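Local coordinates for protein lactate dehydrogenase (Eimeria maxima, PDB 6CT6) that probably interconverts pyruvate and lactate with NADH as cofactor, as lactate dehydrogenases do, and binds NADH together with the substrate analogue oxamate, at residues 2-10 / 62-70; 256-267 / 283-294. All coordinates share one frame; numbering follows the deposited sequence.

Contact 1 and contact 2 sit on one mixed sheet, their centres about 24 Å apart. Contact 1 (2-10 / 62-70) lays the N-terminal loop along strand 66-69, an outermost strand of the sheet, on the side of the chain that holds the NAD-binding domain. Contact 2 (256-267 / 283-294) is a hairpin of the C-terminal domain whose strand 263-272 runs beside strand 152-155. Packing of P10 CB on L258 CD2, 3.9 Å, joins the two. Neither pair lines the oxamate site directly: the side chains of S69 and S267 each stop about 10 Å from bound NADH, and that of V266 about 13 Å from oxamate.

Contact 1 (2-10 / 62-70); sequences AVFEQNKRP and NGITVYGSN
Y67 packs its ring against the N-terminal loop, one face taking the carbonyl of V3, whose O is 3.6 Å from Y67 CE1, and the opposite face resting on CG2 of T65. The ring is placed by chi1 of -51°, which sets CG beside the backbone N; V3 CG2 packs against Y67 CB at 4.3 Å, while F4 CD1 meets Y67 CE2 obliquely. E5 crosses the ring direction at about a right angle, but it is poorly ordered, and the 3.0 Å between its OE1 and Y67 OH is doubtful. Two waters tie this corner: one donates to E5 OE2 and accepts from T65 OG1, the other donates to E5 O and accepts from Y67 OH. The strand so overlaid, 66-69, is an outermost one of the Rossmann-type sheet, paired in parallel with 35-39. At the far end R9, extended from CG to NE, gives NH1 to G63 O, 2.8 Å, a bond bent to 143° that reaches the oxygen from above the carbonyl plane. The same NH1 forms a salt bridge with D35. An Asx turn, N7 OD1 accepting from R9 N, shapes the loop before this arginine, and R166 of the second subunit binds I64 O.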
loop_
_atom_site.group_PDB
_atom_site.type_symbol
_atom_site.label_atom_id
_atom_site.label_comp_id
_atom_site.label_asym_id
_atom_site.label_seq_id
_atom_site.Cartn_x
_atom_site.Cartn_y
_atom_site.Cartn_z
ATOM N N ALA B 2 -8.971 22.881 -10.886
ATOM C CA ALA B 2 -7.534 22.632 -10.922
ATOM C C ALA B 2 -6.980 22.501 -9.507
ATOM O O ALA B 2 -6.937 23.477 -8.756
ATOM C CB ALA B 2 -6.820 23.747 -11.674
ATOM N N VAL B 3 -6.558 21.292 -9.150
ATOM C CA VAL B 3 -6.006 21.019 -7.830
ATOM C C VAL B 3 -4.485 21.100 -7.833
ATOM O O VAL B 3 -3.885 21.557 -6.859
ATOM C CB VAL B 3 -6.485 19.641 -7.323
ATOM C CG1 VAL B 3 -8.002 19.545 -7.395
ATOM C CG2 VAL B 3 -5.833 18.506 -8.112
ATOM N N PHE B 4 -3.849 20.656 -8.915
ATOM C CA PHE B 4 -2.395 20.677 -9.000
ATOM C C PHE B 4 -1.872 22.101 -8.886
ATOM O O PHE B 4 -2.023 22.896 -9.820
ATOM C CB PHE B 4 -1.913 20.063 -10.316
ATOM C CG PHE B 4 -2.155 18.584 -10.428
ATOM C CD1 PHE B 4 -1.625 17.706 -9.495
ATOM C CD2 PHE B 4 -2.893 18.070 -11.483
ATOM C CE1 PHE B 4 -1.838 16.346 -9.604
ATOM C CE2 PHE B 4 -3.110 16.710 -11.595
ATOM C CZ PHE B 4 -2.581 15.847 -10.654
ATOM N N GLU B 5 -1.268 22.441 -7.750
ATOM C CA GLU B 5 -0.490 23.667 -7.681
ATOM C C GLU B 5 0.691 23.550 -8.634
ATOM O O GLU B 5 1.315 22.492 -8.746
ATOM C CB GLU B 5 -0.015 23.925 -6.248
ATOM C CG GLU B 5 1.068 22.976 -5.749
ATOM C CD GLU B 5 1.151 22.930 -4.233
ATOM O OE1 GLU B 5 0.137 23.238 -3.570
ATOM O OE2 GLU B 5 2.229 22.591 -3.702
ATOM N N GLN B 6 0.981 24.632 -9.352
ATOM C CA GLN B 6 1.960 24.555 -10.429
ATOM C C GLN B 6 3.368 24.391 -9.867
ATOM O O GLN B 6 3.778 25.127 -8.964
ATOM C CB GLN B 6 1.884 25.803 -11.310
ATOM C CG GLN B 6 2.836 25.774 -12.500
ATOM C CD GLN B 6 2.651 24.542 -13.367
ATOM O OE1 GLN B 6 1.548 24.007 -13.479
ATOM N NE2 GLN B 6 3.736 24.081 -13.979
ATOM N N ASN B 7 4.107 23.421 -10.399
ATOM C CA ASN B 7 5.507 23.226 -10.028
ATOM C C ASN B 7 6.154 22.301 -11.055
ATOM O O ASN B 7 5.513 21.849 -12.009
ATOM C CB ASN B 7 5.640 22.683 -8.600
ATOM C CG ASN B 7 5.024 21.303 -8.426
ATOM O OD1 ASN B 7 5.105 20.450 -9.309
ATOM N ND2 ASN B 7 4.406 21.079 -7.271
ATOM N N LYS B 8 7.446 22.028 -10.844
ATOM C CA LYS B 8 8.229 21.231 -11.784
ATOM C C LYS B 8 7.771 19.779 -11.841
ATOM O O LYS B 8 7.937 19.122 -12.875
ATOM C CB LYS B 8 9.708 21.266 -11.393
ATOM C CG LYS B 8 10.560 22.322 -12.081
ATOM C CD LYS B 8 11.995 22.223 -11.581
ATOM C CE LYS B 8 12.947 23.072 -12.396
ATOM N NZ LYS B 8 12.522 24.487 -12.487
ATOM N N ARG B 9 7.218 19.257 -10.749
ATOM C CA ARG B 9 7.008 17.823 -10.628
ATOM C C ARG B 9 5.987 17.326 -11.652
ATOM O O ARG B 9 5.113 18.080 -12.089
ATOM C CB ARG B 9 6.523 17.473 -9.226
ATOM C CG ARG B 9 7.423 17.950 -8.101
ATOM C CD ARG B 9 6.811 17.620 -6.749
ATOM N NE ARG B 9 7.584 18.177 -5.643
ATOM C CZ ARG B 9 7.112 18.365 -4.413
ATOM N NH1 ARG B 9 5.856 18.054 -4.115
ATOM N NH2 ARG B 9 7.898 18.878 -3.474
ATOM N N PRO B 10 6.067 16.054 -12.043
ATOM C CA PRO B 10 4.972 15.462 -12.817
ATOM C C PRO B 10 3.682 15.492 -12.016
ATOM O O PRO B 10 3.691 15.488 -10.783
ATOM C CB PRO B 10 5.439 14.021 -13.064
ATOM C CG PRO B 10 6.906 14.036 -12.835
ATOM C CD PRO B 10 7.145 15.083 -11.794
ATOM N N ASN B 62 9.901 13.584 2.533
ATOM C CA ASN B 62 9.748 14.328 1.287
ATOM C C ASN B 62 8.433 15.098 1.316
ATOM O O ASN B 62 7.586 14.907 2.195
ATOM C CB ASN B 62 9.840 13.413 0.049
ATOM C CG ASN B 62 8.632 12.508 -0.126
ATOM O OD1 ASN B 62 7.489 12.960 -0.110
ATOM N ND2 ASN B 62 8.889 11.220 -0.325
ATOM N N GLY B 63 8.278 15.988 0.339
ATOM C CA GLY B 63 7.130 16.870 0.284
ATOM C C GLY B 63 6.206 16.592 -0.881
ATOM O O GLY B 63 5.555 17.508 -1.393
ATOM N N ILE B 64 6.140 15.332 -1.316
ATOM C CA ILE B 64 5.137 14.941 -2.298
ATOM C C ILE B 64 3.761 15.277 -1.744
ATOM O O ILE B 64 3.458 14.997 -0.578
ATOM C CB ILE B 64 5.257 13.441 -2.624
ATOM C CG1 ILE B 64 6.555 13.139 -3.387
ATOM C CG2 ILE B 64 4.039 12.947 -3.411
ATOM C CD1 ILE B 64 6.635 13.725 -4.796
ATOM N N THR B 65 2.921 15.887 -2.574
ATOM C CA THR B 65 1.566 16.250 -2.183
ATOM C C THR B 65 0.569 15.331 -2.873
ATOM O O THR B 65 0.604 15.176 -4.098
ATOM C CB THR B 65 1.260 17.710 -2.530
ATOM O OG1 THR B 65 2.219 18.568 -1.895
ATOM C CG2 THR B 65 -0.137 18.094 -2.051
ATOM N N VAL B 66 -0.312 14.721 -2.084
ATOM C CA VAL B 66 -1.455 13.975 -2.598
ATOM C C VAL B 66 -2.709 14.778 -2.286
ATOM O O VAL B 66 -2.931 15.166 -1.133
ATOM C CB VAL B 66 -1.540 12.562 -1.992
ATOM C CG1 VAL B 66 -2.717 11.792 -2.585
ATOM C CG2 VAL B 66 -0.245 11.796 -2.221
ATOM N N TYR B 67 -3.510 15.044 -3.314
ATOM C CA TYR B 67 -4.776 15.747 -3.189
ATOM C C TYR B 67 -5.929 14.764 -3.359
ATOM O O TYR B 67 -5.821 13.779 -4.096
ATOM C CB TYR B 67 -4.915 16.848 -4.246
ATOM C CG TYR B 67 -3.763 17.829 -4.361
ATOM C CD1 TYR B 67 -3.784 19.042 -3.679
ATOM C CD2 TYR B 67 -2.675 17.563 -5.185
ATOM C CE1 TYR B 67 -2.743 19.950 -3.795
ATOM C CE2 TYR B 67 -1.630 18.465 -5.306
ATOM C CZ TYR B 67 -1.671 19.658 -4.609
ATOM O OH TYR B 67 -0.639 20.560 -4.722
ATOM N N GLY B 68 -7.034 15.037 -2.672
ATOM C CA GLY B 68 -8.295 14.332 -2.888
ATOM C C GLY B 68 -9.301 15.254 -3.561
ATOM O O GLY B 68 -9.370 16.444 -3.241
ATOM N N SER B 69 -10.073 14.701 -4.496
ATOM C CA SER B 69 -11.033 15.503 -5.243
ATOM C C SER B 69 -12.240 14.660 -5.638
ATOM O O SER B 69 -12.125 13.459 -5.901
ATOM C CB SER B 69 -10.402 16.105 -6.500
ATOM O OG SER B 69 -11.326 16.936 -7.183
ATOM N N ASN B 70 -13.404 15.317 -5.677
ATOM C CA ASN B 70 -14.626 14.746 -6.229
ATOM C C ASN B 70 -15.038 15.427 -7.530
ATOM O O ASN B 70 -16.175 15.250 -7.981
ATOM C CB ASN B 70 -15.772 14.842 -5.218
ATOM C CG ASN B 70 -15.540 14.000 -3.979
ATOM O OD1 ASN B 70 -15.636 14.497 -2.855
ATOM N ND2 ASN B 70 -15.244 12.722 -4.173
HETATM O O HOH W 1 3.493 20.106 -4.038
HETATM O O HOH W 2 0.908 20.013 -7.299
#

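Contact 2 (256-267 / 283-294); sequences SYLKDKKRLFVS and GVPCIIGGKGIE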
loop_
_atom_site.group_PDB
_atom_site.type_symbol
_atom_site.label_atom_id
_atom_site.label_comp_id
_atom_site.label_asym_id
_atom_site.label_seq_id
_atom_site.Cartn_x
_atom_site.Cartn_y
_atom_site.Cartn_z
ATOM N N SER B 256 7.938 4.666 -16.683
ATOM C CA SER B 256 8.644 4.529 -17.950
ATOM C C SER B 256 8.284 5.664 -18.901
ATOM O O SER B 256 9.149 6.179 -19.619
ATOM C CB SER B 256 8.325 3.168 -18.573
ATOM O OG SER B 256 9.250 2.838 -19.598
ATOM N N TYR B 257 7.016 6.076 -18.912
ATOM C CA TYR B 257 6.615 7.223 -19.721
ATOM C C TYR B 257 7.225 8.514 -19.190
ATOM O O TYR B 257 7.760 9.324 -19.957
ATOM C CB TYR B 257 5.091 7.346 -19.754
ATOM C CG TYR B 257 4.631 8.639 -20.389
ATOM C CD1 TYR B 257 4.580 8.775 -21.767
ATOM C CD2 TYR B 257 4.280 9.732 -19.610
ATOM C CE1 TYR B 257 4.180 9.957 -22.355
ATOM C CE2 TYR B 257 3.876 10.920 -20.189
ATOM C CZ TYR B 257 3.830 11.025 -21.564
ATOM O OH TYR B 257 3.430 12.201 -22.150
ATOM N N LEU B 258 7.146 8.727 -17.873
ATOM C CA LEU B 258 7.556 10.002 -17.293
ATOM C C LEU B 258 9.060 10.224 -17.393
ATOM O O LEU B 258 9.509 11.369 -17.515
ATOM C CB LEU B 258 7.124 10.072 -15.829
ATOM C CG LEU B 258 5.627 10.235 -15.554
ATOM C CD1 LEU B 258 5.342 10.057 -14.069
ATOM C CD2 LEU B 258 5.148 11.591 -16.038
ATOM N N LYS B 259 9.855 9.157 -17.326
ATOM C CA LYS B 259 11.308 9.267 -17.325
ATOM C C LYS B 259 11.932 8.756 -18.618
ATOM O O LYS B 259 13.160 8.660 -18.706
ATOM C CB LYS B 259 11.886 8.520 -16.120
ATOM C CG LYS B 259 11.399 9.059 -14.773
ATOM C CD LYS B 259 11.908 8.225 -13.602
ATOM C CE LYS B 259 13.386 8.470 -13.328
ATOM N NZ LYS B 259 13.642 9.834 -12.784
ATOM N N ASP B 260 11.115 8.436 -19.622
ATOM C CA ASP B 260 11.598 7.973 -20.921
ATOM C C ASP B 260 12.547 6.788 -20.759
ATOM O O ASP B 260 13.660 6.772 -21.291
ATOM C CB ASP B 260 12.274 9.112 -21.685
ATOM C CG ASP B 260 12.622 8.727 -23.111
ATOM O OD1 ASP B 260 11.859 7.953 -23.731
ATOM O OD2 ASP B 260 13.664 9.196 -23.612
ATOM N N LYS B 261 12.094 5.777 -20.010
ATOM C CA LYS B 261 12.938 4.616 -19.742
ATOM C C LYS B 261 12.988 3.655 -20.924
ATOM O O LYS B 261 13.981 2.937 -21.091
ATOM C CB LYS B 261 12.439 3.874 -18.503
ATOM C CG LYS B 261 12.638 4.605 -17.183
ATOM C CD LYS B 261 12.097 3.770 -16.026
ATOM C CE LYS B 261 13.089 3.658 -14.876
ATOM N NZ LYS B 261 14.344 2.963 -15.276
ATOM N N LYS B 262 11.938 3.623 -21.745
ATOM C CA LYS B 262 11.842 2.684 -22.863
ATOM C C LYS B 262 11.920 1.238 -22.377
ATOM O O LYS B 262 12.518 0.377 -23.023
ATOM C CB LYS B 262 12.918 2.966 -23.915
ATOM C CG LYS B 262 12.962 4.423 -24.358
ATOM C CD LYS B 262 13.940 4.664 -25.501
ATOM C CE LYS B 262 14.116 6.160 -25.770
ATOM N NZ LYS B 262 12.836 6.842 -26.133
ATOM N N ARG B 263 11.310 0.964 -21.228
ATOM C CA ARG B 263 11.193 -0.411 -20.770
ATOM C C ARG B 263 10.102 -1.136 -21.550
ATOM O O ARG B 263 9.193 -0.528 -22.120
ATOM C CB ARG B 263 10.880 -0.478 -19.274
ATOM C CG ARG B 263 12.105 -0.492 -18.382
ATOM C CD ARG B 263 11.725 -0.729 -16.927
ATOM N NE ARG B 263 11.174 -2.064 -16.706
ATOM C CZ ARG B 263 10.900 -2.568 -15.506
ATOM N NH1 ARG B 263 11.133 -1.851 -14.414
ATOM N NH2 ARG B 263 10.398 -3.788 -15.394
ATOM N N LEU B 264 10.199 -2.460 -21.556
ATOM C CA LEU B 264 9.264 -3.313 -22.274
ATOM C C LEU B 264 8.207 -3.840 -21.311
ATOM O O LEU B 264 8.539 -4.406 -20.265
ATOM C CB LEU B 264 10.006 -4.469 -22.944
ATOM C CG LEU B 264 9.197 -5.370 -23.874
ATOM C CD1 LEU B 264 10.105 -5.920 -24.958
ATOM C CD2 LEU B 264 8.539 -6.506 -23.105
ATOM N N PHE B 265 6.940 -3.655 -21.675
ATOM C CA PHE B 265 5.806 -4.141 -20.897
ATOM C C PHE B 265 4.822 -4.819 -21.837
ATOM O O PHE B 265 4.457 -4.246 -22.868
ATOM C CB PHE B 265 5.075 -3.005 -20.166
ATOM C CG PHE B 265 5.935 -2.207 -19.227
ATOM C CD1 PHE B 265 6.138 -2.626 -17.922
ATOM C CD2 PHE B 265 6.501 -1.012 -19.637
ATOM C CE1 PHE B 265 6.913 -1.877 -17.055
ATOM C CE2 PHE B 265 7.276 -0.258 -18.774
ATOM C CZ PHE B 265 7.482 -0.691 -17.484
ATOM N N VAL B 266 4.381 -6.023 -21.483
ATOM C CA VAL B 266 3.198 -6.578 -22.135
ATOM C C VAL B 266 2.002 -5.753 -21.668
ATOM O O VAL B 266 1.653 -5.771 -20.485
ATOM C CB VAL B 266 3.009 -8.066 -21.818
ATOM C CG1 VAL B 266 1.776 -8.602 -22.544
ATOM C CG2 VAL B 266 4.246 -8.863 -22.204
ATOM N N SER B 267 1.389 -5.014 -22.588
ATOM C CA SER B 267 0.293 -4.114 -22.268
ATOM C C SER B 267 -0.773 -4.235 -23.349
ATOM O O SER B 267 -0.494 -4.632 -24.484
ATOM C CB SER B 267 0.774 -2.659 -22.159
ATOM O OG SER B 267 1.923 -2.559 -21.332
ATOM N N GLY B 283 -3.232 -7.716 -25.413
ATOM C CA GLY B 283 -2.007 -7.724 -24.635
ATOM C C GLY B 283 -0.806 -8.189 -25.431
ATOM O O GLY B 283 -0.688 -9.377 -25.743
ATOM N N VAL B 284 0.093 -7.266 -25.771
ATOM C CA VAL B 284 1.278 -7.591 -26.558
ATOM C C VAL B 284 2.481 -6.845 -25.990
ATOM O O VAL B 284 2.335 -5.817 -25.319
ATOM C CB VAL B 284 1.097 -7.237 -28.049
ATOM C CG1 VAL B 284 -0.055 -8.030 -28.645
ATOM C CG2 VAL B 284 0.857 -5.740 -28.222
ATOM N N PRO B 285 3.686 -7.348 -26.255
ATOM C CA PRO B 285 4.888 -6.622 -25.817
ATOM C C PRO B 285 5.043 -5.300 -26.556
ATOM O O PRO B 285 4.976 -5.243 -27.785
ATOM C CB PRO B 285 6.029 -7.596 -26.139
ATOM C CG PRO B 285 5.473 -8.535 -27.157
ATOM C CD PRO B 285 4.016 -8.655 -26.847
ATOM N N CYS B 286 5.251 -4.229 -25.789
ATOM C CA CYS B 286 5.435 -2.896 -26.344
ATOM C C CYS B 286 6.492 -2.158 -25.531
ATOM O O CYS B 286 6.841 -2.559 -24.419
ATOM C CB CYS B 286 4.122 -2.098 -26.353
ATOM S SG CYS B 286 3.584 -1.541 -24.728
ATOM N N ILE B 287 6.995 -1.064 -26.102
ATOM C CA ILE B 287 8.014 -0.226 -25.475
ATOM C C ILE B 287 7.373 1.100 -25.093
ATOM O O ILE B 287 6.799 1.786 -25.949
ATOM C CB ILE B 287 9.212 0.014 -26.412
ATOM C CG1 ILE B 287 9.830 -1.309 -26.879
ATOM C CG2 ILE B 287 10.257 0.904 -25.726
ATOM C CD1 ILE B 287 10.418 -2.160 -25.772
ATOM N N ILE B 288 7.491 1.475 -23.821
ATOM C CA ILE B 288 6.903 2.709 -23.312
ATOM C C ILE B 288 8.027 3.683 -22.992
ATOM O O ILE B 288 8.896 3.394 -22.160
ATOM C CB ILE B 288 6.025 2.461 -22.075
ATOM C CG1 ILE B 288 4.899 1.482 -22.421
ATOM C CG2 ILE B 288 5.454 3.787 -21.569
ATOM C CD1 ILE B 288 4.012 1.113 -21.254
ATOM N N GLY B 289 7.991 4.846 -23.638
ATOM C CA GLY B 289 8.936 5.909 -23.380
ATOM C C GLY B 289 8.252 7.260 -23.367
ATOM O O GLY B 289 7.020 7.334 -23.280
ATOM N N GLY B 290 9.029 8.339 -23.459
ATOM C CA GLY B 290 8.468 9.678 -23.377
ATOM C C GLY B 290 7.520 10.039 -24.502
ATOM O O GLY B 290 6.794 11.031 -24.377
ATOM N N LYS B 291 7.515 9.271 -25.592
ATOM C CA LYS B 291 6.567 9.460 -26.681
ATOM C C LYS B 291 5.411 8.465 -26.622
ATOM O O LYS B 291 4.749 8.232 -27.638
ATOM C CB LYS B 291 7.282 9.356 -28.030
ATOM C CG LYS B 291 8.360 10.414 -28.255
ATOM C CD LYS B 291 9.062 10.248 -29.601
ATOM C CE LYS B 291 9.836 8.939 -29.714
ATOM N NZ LYS B 291 10.930 8.794 -28.715
ATOM N N GLY B 292 5.156 7.876 -25.453
ATOM C CA GLY B 292 4.054 6.944 -25.298
ATOM C C GLY B 292 4.415 5.526 -25.685
ATOM O O GLY B 292 5.509 5.053 -25.371
ATOM N N ILE B 293 3.497 4.832 -26.356
ATOM C CA ILE B 293 3.770 3.500 -26.893
ATOM C C ILE B 293 4.686 3.700 -28.098
ATOM O O ILE B 293 4.225 4.025 -29.192
ATOM C CB ILE B 293 2.488 2.756 -27.281
ATOM C CG1 ILE B 293 1.435 2.808 -26.163
ATOM C CG2 ILE B 293 2.803 1.307 -27.635
ATOM C CD1 ILE B 293 1.853 2.175 -24.847
ATOM N N GLU B 294 5.989 3.511 -27.902
ATOM C CA GLU B 294 6.957 3.847 -28.940
ATOM C C GLU B 294 7.184 2.716 -29.928
ATOM O O GLU B 294 7.521 2.978 -31.088
ATOM C CB GLU B 294 8.287 4.254 -28.297
ATOM C CG GLU B 294 8.183 5.554 -27.524
ATOM C CD GLU B 294 9.505 6.012 -26.949
ATOM O OE1 GLU B 294 10.503 5.272 -27.072
ATOM O OE2 GLU B 294 9.543 7.119 -26.372
HETATM O O HOH W 3 4.304 12.749 -24.812
#
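A beta hairpin of the C-terminal domain, strands 263-272 and 281-289, forms this contact together with the end of helix 244-259. F265 and C286 exchange two backbone bonds, as do S267 and V284, all four 3.0 Å between N and O. V266 with P285, between these pairs, and L264 with I287, beyond F265/C286, are non-hydrogen-bonded pairs. On their face, I287 CD1 reaches L264 CB at 3.7 Å, and L264 lies side by side with P285. On the other face I288 crosses F265 at about a right angle, its CD1 3.7 Å from F265 CD2, and M158 and helix 244-259 pack on the same phenylalanine. The hairpin belongs to the mixed sheet that runs on from the Rossmann strands. D260, the first residue to leave helical angles, has positive phi in a Schellman motif after helix 244-259, and S256 OG, turned anti to its own N (chi1 -164°), donates to I288 O at 2.6 Å while accepting from R263 N. D260 OD1 is gripped twice: G290 N approaches almost straight (177°) from above the carboxylate plane, and K262 NZ donates to the syn lone pair of D260 OD1. K262 NZ also bridges to E294 OE1, 3.0 Å, the chain bending at its last torsion, and K291 NZ forms a salt bridge with E294 OE2, its hydrogen bond weak. This network probably offsets the closeness of the two carboxylates, D260 OD1 and E294 OE2 being 3.6 Å apart. Y257 turns its ring edge to G292 N within the type I turn 289-292, a water links its OH to G290 O, and its ring stacks with F126.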